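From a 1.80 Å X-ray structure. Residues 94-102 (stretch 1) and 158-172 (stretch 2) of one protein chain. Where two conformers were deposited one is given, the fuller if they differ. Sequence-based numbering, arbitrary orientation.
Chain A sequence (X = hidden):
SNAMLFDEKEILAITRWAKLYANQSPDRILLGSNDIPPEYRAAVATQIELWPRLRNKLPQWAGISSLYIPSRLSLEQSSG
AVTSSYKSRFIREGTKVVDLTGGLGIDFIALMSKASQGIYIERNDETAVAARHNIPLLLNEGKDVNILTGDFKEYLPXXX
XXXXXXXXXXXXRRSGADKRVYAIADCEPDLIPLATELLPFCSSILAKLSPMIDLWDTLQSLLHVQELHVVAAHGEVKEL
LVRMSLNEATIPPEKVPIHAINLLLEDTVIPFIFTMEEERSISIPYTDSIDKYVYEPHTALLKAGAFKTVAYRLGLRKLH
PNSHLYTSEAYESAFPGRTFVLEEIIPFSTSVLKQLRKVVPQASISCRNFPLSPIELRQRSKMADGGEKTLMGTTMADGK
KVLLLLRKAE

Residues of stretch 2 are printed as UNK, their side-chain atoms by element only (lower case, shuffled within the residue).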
# COMPACT_ATOMS: atom_id res chain seq x y z
N GLY A 94 12.62 5.73 -20.38
CA GLY A 94 12.56 6.66 -21.52
C GLY A 94 11.21 6.85 -22.21
O GLY A 94 11.15 7.38 -23.32
N THR A 95 10.13 6.43 -21.55
CA THR A 95 8.77 6.50 -22.11
C THR A 95 8.06 7.82 -21.74
O THR A 95 8.66 8.71 -21.13
CB THR A 95 7.93 5.32 -21.61
OG1 THR A 95 8.09 5.21 -20.19
CG2 THR A 95 8.34 4.00 -22.30
N LYS A 96 6.78 7.92 -22.12
CA LYS A 96 5.91 9.07 -21.83
C LYS A 96 4.81 8.64 -20.87
O LYS A 96 4.22 7.57 -21.02
CB LYS A 96 5.23 9.57 -23.12
CG LYS A 96 6.14 10.16 -24.19
CD LYS A 96 5.37 10.42 -25.50
CE LYS A 96 5.14 9.14 -26.30
NZ LYS A 96 4.76 9.39 -27.74
N VAL A 97 4.51 9.49 -19.88
CA VAL A 97 3.44 9.22 -18.91
C VAL A 97 2.49 10.41 -18.69
O VAL A 97 2.90 11.56 -18.78
CB VAL A 97 3.99 8.74 -17.53
CG1 VAL A 97 4.71 7.37 -17.66
CG2 VAL A 97 4.93 9.78 -16.93
N VAL A 98 1.23 10.13 -18.41
CA VAL A 98 0.30 11.14 -17.95
C VAL A 98 -0.22 10.67 -16.59
O VAL A 98 -0.64 9.52 -16.47
CB VAL A 98 -0.90 11.33 -18.93
CG1 VAL A 98 -1.95 12.31 -18.38
CG2 VAL A 98 -0.40 11.83 -20.28
N ASP A 99 -0.18 11.54 -15.59
CA ASP A 99 -0.81 11.30 -14.29
C ASP A 99 -2.06 12.18 -14.17
O ASP A 99 -1.94 13.41 -14.06
CB ASP A 99 0.20 11.64 -13.19
CG ASP A 99 -0.32 11.38 -11.79
OD1 ASP A 99 -1.55 11.25 -11.57
OD2 ASP A 99 0.53 11.31 -10.89
N LEU A 100 -3.23 11.55 -14.18
CA LEU A 100 -4.52 12.23 -14.29
C LEU A 100 -5.01 12.85 -13.00
O LEU A 100 -5.89 13.73 -13.02
CB LEU A 100 -5.60 11.27 -14.77
CG LEU A 100 -5.47 10.61 -16.14
CD1 LEU A 100 -6.69 9.73 -16.37
CD2 LEU A 100 -5.31 11.62 -17.30
N THR A 101 -4.52 12.34 -11.87
CA THR A 101 -5.14 12.65 -10.60
C THR A 101 -4.21 13.46 -9.70
O THR A 101 -4.64 13.97 -8.66
CB THR A 101 -5.63 11.37 -9.89
OG1 THR A 101 -4.67 10.31 -10.08
CG2 THR A 101 -6.98 10.93 -10.46
N GLY A 102 -2.95 13.55 -10.11
CA GLY A 102 -1.96 14.39 -9.46
C GLY A 102 -1.73 14.15 -7.98
O GLY A 102 -1.45 13.04 -7.56
N UNK A 158 -5.24 17.28 -25.61
CA UNK A 158 -3.79 17.31 -25.34
C UNK A 158 -3.26 15.92 -24.95
O UNK A 158 -2.21 15.48 -25.43
c UNK A 158 -1.18 19.38 -24.68
c UNK A 158 -1.96 18.93 -22.37
c UNK A 158 -3.45 18.31 -24.24
c UNK A 158 -1.99 18.43 -23.78
N UNK A 159 -4.00 15.24 -24.09
CA UNK A 159 -3.60 13.86 -23.70
C UNK A 159 -3.56 12.91 -24.93
O UNK A 159 -2.60 12.16 -25.11
c UNK A 159 -4.52 13.29 -22.62
c UNK A 159 -4.42 14.12 -21.33
c UNK A 159 -5.58 13.90 -20.37
c UNK A 159 -4.15 11.82 -22.32
N UNK A 160 -4.60 12.96 -25.76
CA UNK A 160 -4.68 12.10 -26.96
C UNK A 160 -3.57 12.38 -27.96
O UNK A 160 -3.00 11.44 -28.52
c UNK A 160 -9.59 11.54 -26.30
c UNK A 160 -6.05 12.18 -27.62
c UNK A 160 -7.16 11.68 -26.72
n UNK A 160 -10.94 11.57 -26.90
c UNK A 160 -8.53 11.87 -27.33
N UNK A 161 -3.26 13.66 -28.17
CA UNK A 161 -2.16 14.07 -29.03
C UNK A 161 -0.80 13.60 -28.50
O UNK A 161 0.03 13.11 -29.27
c UNK A 161 -2.17 15.60 -29.24
o UNK A 161 -3.42 15.97 -29.84
c UNK A 161 -1.01 16.05 -30.14
N UNK A 162 -0.62 13.72 -27.18
CA UNK A 162 0.60 13.27 -26.52
C UNK A 162 0.83 11.78 -26.76
O UNK A 162 1.97 11.35 -26.96
c UNK A 162 0.52 13.55 -25.01
c UNK A 162 1.84 12.66 -23.06
c UNK A 162 3.03 12.50 -22.35
c UNK A 162 1.82 13.36 -24.27
c UNK A 162 4.22 13.04 -22.83
c UNK A 162 3.01 13.92 -24.74
c UNK A 162 4.21 13.76 -24.04
N UNK A 163 -0.26 11.02 -26.77
CA UNK A 163 -0.24 9.56 -26.95
C UNK A 163 0.77 8.89 -26.00
O UNK A 163 1.74 8.29 -26.47
c UNK A 163 -0.58 5.62 -28.69
n UNK A 163 -1.42 6.04 -29.62
n UNK A 163 0.02 6.67 -28.17
c UNK A 163 -1.35 7.41 -29.70
c UNK A 163 -0.44 7.82 -28.78
c UNK A 163 0.05 9.19 -28.41
N UNK A 164 0.55 9.01 -24.67
CA UNK A 164 1.54 8.49 -23.73
C UNK A 164 1.64 6.96 -23.74
O UNK A 164 0.69 6.28 -24.16
c UNK A 164 0.99 8.97 -22.38
c UNK A 164 -0.49 8.95 -22.59
c UNK A 164 -0.63 9.54 -23.97
N UNK A 165 2.78 6.45 -23.29
CA UNK A 165 2.95 5.00 -23.13
C UNK A 165 2.07 4.55 -21.98
O UNK A 165 1.45 3.50 -22.04
o UNK A 165 5.26 4.25 -25.06
c UNK A 165 4.42 4.68 -22.88
o UNK A 165 6.03 6.04 -24.05
c UNK A 165 5.30 5.02 -24.08
N UNK A 166 1.99 5.38 -20.94
CA UNK A 166 1.17 5.07 -19.76
C UNK A 166 0.32 6.21 -19.24
O UNK A 166 0.74 7.37 -19.22
c UNK A 166 2.03 4.55 -18.62
c UNK A 166 2.84 2.20 -19.02
c UNK A 166 3.09 3.57 -19.02
o UNK A 166 6.08 0.87 -20.11
c UNK A 166 5.08 1.75 -19.76
c UNK A 166 3.83 1.28 -19.41
c UNK A 166 5.36 3.11 -19.76
c UNK A 166 4.36 4.01 -19.40
N UNK A 167 -0.91 5.86 -18.86
CA UNK A 167 -1.80 6.78 -18.17
C UNK A 167 -2.04 6.23 -16.77
O UNK A 167 -2.53 5.10 -16.60
c UNK A 167 -4.11 7.80 -18.10
c UNK A 167 -4.05 7.81 -21.19
c UNK A 167 -3.13 7.00 -18.94
c UNK A 167 -2.87 7.73 -20.26
N UNK A 168 -1.68 7.03 -15.77
CA UNK A 168 -1.81 6.65 -14.37
C UNK A 168 -2.97 7.41 -13.71
O UNK A 168 -3.16 8.61 -13.95
c UNK A 168 -0.54 6.64 -12.18
c UNK A 168 -0.63 5.08 -10.30
c UNK A 168 -0.61 7.69 -11.26
c UNK A 168 -0.69 7.46 -9.90
c UNK A 168 -0.48 6.92 -13.65
c UNK A 168 -0.57 5.33 -11.69
c UNK A 168 -0.71 6.16 -9.43
o UNK A 168 -0.77 5.94 -8.08
N UNK A 169 -3.77 6.70 -12.92
CA UNK A 169 -4.89 7.29 -12.22
C UNK A 169 -5.01 6.73 -10.80
O UNK A 169 -4.88 5.53 -10.57
c UNK A 169 -6.56 5.67 -13.34
c UNK A 169 -7.39 7.95 -12.47
c UNK A 169 -6.21 7.15 -13.06
N UNK A 170 -5.27 7.62 -9.85
CA UNK A 170 -5.47 7.23 -8.44
C UNK A 170 -6.78 7.88 -8.00
O UNK A 170 -6.78 9.00 -7.49
o UNK A 170 -3.61 8.12 -5.35
c UNK A 170 -4.42 7.52 -6.11
o UNK A 170 -5.34 6.80 -5.68
c UNK A 170 -4.25 7.71 -7.62
N UNK A 171 -7.92 7.17 -8.21
CA UNK A 171 -9.22 7.79 -7.98
C UNK A 171 -9.52 8.02 -6.50
O UNK A 171 -8.90 7.39 -5.63
c UNK A 171 -9.48 5.54 -8.85
c UNK A 171 -10.23 6.80 -8.60
c UNK A 171 -8.02 5.89 -8.94
N UNK A 172 -10.45 8.94 -6.23
CA UNK A 172 -10.93 9.18 -4.88
C UNK A 172 -12.29 8.49 -4.69
O UNK A 172 -12.92 8.06 -5.67
c UNK A 172 -11.03 10.70 -4.61
O HOH W 1 3.55 7.16 -28.53

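Position 158 has four side-chain carbons, forked at the second. It lies on the helix and reaches nothing on stretch 1. It is Leu-158.

Position 159 also has four carbons, but the fork is at the first and one arm is two carbons long. That arm packs on Leu-100. It is Ile-159; CD1 lies 3.8 Å from Leu-100 CD2.

Position 160 has four carbons in a row ending in nitrogen, out of reach of stretch 1: Lys-160.

Position 161 has one carbon carrying an oxygen and a carbon. It too is out of reach. It is Thr-161.

Position 162 has one carbon and then a six-carbon ring without oxygen. Lys-96 CD lies over one ring face, 4.1 Å from the centroid, a CH-pi contact, and Val-98 meets the edge. It is Phe-162; CD2 lies 3.7 Å from Val-98 CG2.

Position 163 has one carbon and a five-membered ring of three carbons and two nitrogens. Its CB points away from stretch 1, but its backbone O takes a weak hydrogen bond from Lys-96 NZ at 3.5 Å. Water 1 also bridges these two atoms. It is His-163, the first residue after the helix to leave helical phi/psi, and its phi is positive.

Position 164 has three carbons closing onto the backbone N. They touch Val-98. It is Pro-164; CG lies 3.7 Å from Val-98 CG2.

Position 165 has two carbons, the second carrying two oxygens. One oxygen accepts from Lys-96 N. It is Asp-165; the bond from Lys-96 N to Asp-165 OD2 is 2.8 Å.

Position 166 has one carbon and a six-carbon ring bearing one oxygen. It meets Val-97 on the same sheet face. It is Tyr-166; CD2 lies 3.8 Å from Val-97 CG1.

Position 167 has four carbons, forked at the first like 159, and packs on Leu-100. It is Ile-167; CG2 lies 3.7 Å from Leu-100 CD1.

Position 168 has one carbon, then a six-carbon ring bearing one oxygen, with Asp-99 at its edge. It is Tyr-168; CD2 lies 3.7 Å from Asp-99 OD1.

Position 169 has one carbon carrying two carbons, against Thr-101. It is Val-169; CG2 lies 3.6 Å from Thr-101 CG2.

Position 170 has two carbons, the second with two oxygens. Its backbone N donates to Thr-101 OG1 at 2.8 Å. It is Asp-170.

Position 171 has three carbons closing a ring onto N, with CB pointing away: Pro-171.

Position 172 has a single carbon and makes no contact: Ala-172.

The contact is a parallel strand pair. Tyr-166 N donates to Lys-96 O (3.1 Å), Val-98 N to Tyr-166 O (2.9 Å), Tyr-168 N to Val-98 O (2.8 Å) and Leu-100 N to Tyr-168 O (2.9 Å). Donors alternate between strands, fixing Val-97 beside Tyr-166, Val-98 beside Ile-167 and Asp-99 beside Tyr-168. On one face Val-98 packs on Ile-167 and meets Ile-159 and Phe-162 of the helix.

Stretch 2, residues 158-172: LIKTFHPDYIYVDPA
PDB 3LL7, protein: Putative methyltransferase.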